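Local coordinates for protein Phi class glutathione transferase GSTF1 (Populus tremula x Populus tremuloides, PDB 4RI6) that probably conjugates glutathione to electrophilic compounds with release of a halide, as a Phi class glutathione transferase active in detoxification, at residues D166-L170 with W195-S200. Numbering follows the deposited sequence.
Sequences DLSHL and WWTEIS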
# COMPACT_ATOMS: atom_id res chain seq x y z
N ASP A 166 1.96 -8.21 -10.74
CA ASP A 166 1.42 -7.91 -12.07
C ASP A 166 -0.09 -7.77 -12.02
O ASP A 166 -0.66 -6.81 -12.56
CB ASP A 166 1.82 -8.98 -13.06
CG ASP A 166 3.30 -9.27 -13.02
OD1 ASP A 166 4.09 -8.43 -13.51
OD2 ASP A 166 3.66 -10.34 -12.50
N LEU A 167 -0.74 -8.71 -11.33
CA LEU A 167 -2.19 -8.73 -11.21
C LEU A 167 -2.70 -7.40 -10.69
O LEU A 167 -3.67 -6.86 -11.23
CB LEU A 167 -2.63 -9.89 -10.31
CG LEU A 167 -4.12 -10.18 -10.20
CD1 LEU A 167 -4.34 -11.61 -9.73
CD2 LEU A 167 -4.83 -9.19 -9.26
N SER A 168 -2.01 -6.84 -9.71
CA SER A 168 -2.51 -5.66 -9.06
C SER A 168 -2.53 -4.43 -9.98
O SER A 168 -3.27 -3.47 -9.70
CB SER A 168 -1.66 -5.40 -7.79
OG SER A 168 -2.33 -4.57 -6.87
N HIS A 169 -1.74 -4.47 -11.08
CA HIS A 169 -1.72 -3.40 -12.08
C HIS A 169 -2.85 -3.49 -13.12
O HIS A 169 -3.12 -2.53 -13.83
CB HIS A 169 -0.39 -3.38 -12.82
CG HIS A 169 0.76 -2.92 -12.00
ND1 HIS A 169 1.37 -3.71 -11.04
CD2 HIS A 169 1.41 -1.73 -11.98
CE1 HIS A 169 2.34 -3.02 -10.46
NE2 HIS A 169 2.38 -1.82 -11.01
N LEU A 170 -3.49 -4.65 -13.20
CA LEU A 170 -4.50 -4.86 -14.22
C LEU A 170 -5.68 -3.87 -14.14
O LEU A 170 -6.09 -3.35 -15.18
CB LEU A 170 -5.02 -6.30 -14.17
CG LEU A 170 -4.05 -7.33 -14.76
CD1 LEU A 170 -4.46 -8.76 -14.40
CD2 LEU A 170 -3.96 -7.18 -16.27
N TRP A 195 4.57 -6.88 -21.69
CA TRP A 195 4.07 -7.25 -20.38
C TRP A 195 2.56 -7.05 -20.30
O TRP A 195 1.84 -7.95 -19.89
CB TRP A 195 4.79 -6.42 -19.34
CG TRP A 195 4.24 -6.38 -17.95
CD1 TRP A 195 4.34 -7.35 -17.00
CD2 TRP A 195 3.59 -5.27 -17.33
NE1 TRP A 195 3.77 -6.92 -15.82
CE2 TRP A 195 3.30 -5.65 -16.00
CE3 TRP A 195 3.21 -4.00 -17.76
CZ2 TRP A 195 2.66 -4.78 -15.09
CZ3 TRP A 195 2.56 -3.15 -16.86
CH2 TRP A 195 2.31 -3.55 -15.54
N TRP A 196 2.09 -5.87 -20.70
CA TRP A 196 0.67 -5.56 -20.67
C TRP A 196 -0.13 -6.60 -21.48
O TRP A 196 -1.20 -7.08 -21.06
CB TRP A 196 0.37 -4.15 -21.20
CG TRP A 196 -1.10 -3.95 -21.10
CD1 TRP A 196 -1.98 -3.89 -22.12
CD2 TRP A 196 -1.87 -3.88 -19.90
NE1 TRP A 196 -3.25 -3.78 -21.64
CE2 TRP A 196 -3.22 -3.77 -20.27
CE3 TRP A 196 -1.55 -3.90 -18.54
CZ2 TRP A 196 -4.24 -3.69 -19.35
CZ3 TRP A 196 -2.57 -3.81 -17.63
CH2 TRP A 196 -3.90 -3.70 -18.03
N THR A 197 0.40 -6.94 -22.65
CA THR A 197 -0.25 -7.91 -23.51
C THR A 197 -0.33 -9.25 -22.80
O THR A 197 -1.37 -9.89 -22.80
CB THR A 197 0.50 -8.04 -24.84
OG1 THR A 197 0.50 -6.77 -25.51
CG2 THR A 197 -0.17 -9.02 -25.74
N GLU A 198 0.76 -9.68 -22.17
CA GLU A 198 0.74 -10.98 -21.51
C GLU A 198 -0.22 -11.01 -20.35
O GLU A 198 -0.97 -11.96 -20.19
CB GLU A 198 2.13 -11.39 -21.01
CG GLU A 198 3.16 -11.61 -22.11
CD GLU A 198 4.09 -12.74 -21.77
OE1 GLU A 198 5.32 -12.50 -21.62
OE2 GLU A 198 3.60 -13.89 -21.68
N ILE A 199 -0.21 -9.99 -19.51
CA ILE A 199 -1.00 -10.09 -18.29
C ILE A 199 -2.49 -9.83 -18.56
O ILE A 199 -3.34 -10.45 -17.92
CB ILE A 199 -0.46 -9.17 -17.17
CG1 ILE A 199 -0.57 -7.67 -17.49
CG2 ILE A 199 0.97 -9.57 -16.85
CD1 ILE A 199 -0.23 -6.76 -16.27
N SER A 200 -2.81 -8.97 -19.53
CA SER A 200 -4.21 -8.61 -19.76
C SER A 200 -4.96 -9.69 -20.53
O SER A 200 -6.19 -9.67 -20.59
CB SER A 200 -4.33 -7.28 -20.50
OG SER A 200 -3.81 -7.34 -21.82
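Asp166 OD1 takes two N-H donors: the indole of Trp195, whose NE1 lies 2.8 Å from Asp166 OD1 with an N-H...O angle of 164°, and the backbone N of Leu157. The indole bond runs almost in the ring plane but meets the carboxylate on its anti side, 30° out of its plane. Asp166 OD2 accepts from Ser163 N, so the buried carboxylate is held at both oxygens. Asp166 is the third residue of helix 164-179, and its bond to Ser163 N is the side-chain half of an N-capping box; the Phe162-Leu167 contact is the hydrophobic staple beside it, as in the all-helical C-terminal domain of GSTs. The same carboxylate ties that helix to helix 190-200; the segments 166-170 and 195-200 cross nearly at right angles, their axes 10.1 Å apart at closest. Trp195 carries its ring trans to the main-chain nitrogen (chi1 166°), which extends its benzo edge to the face of His169, a T-shaped pair with centroids 5.6 Å apart. The imidazole is fixed through NE2 to Tyr147 and ND1 to Ala165 O. A leucine in place of Trp195 would probably leave Asp166 OD1 without its indole donor and the His169 face without its aromatic edge. Ile199 CD1 lies over one face of Trp195, towards the rim, while Ile199 CG2 meets Asp166 CB at 3.9 Å. Leu170 and Ile199 run past each other in opposite directions, Leu170 CD2 coming within 3.6 Å of Ile199 CG1. The same methyl, Leu170 CD2, also touches Trp196 CZ3 at 3.9 Å, and the carbonyl Leu170 O faces the rim of that indole, 3.6 Å from Trp196 CH2.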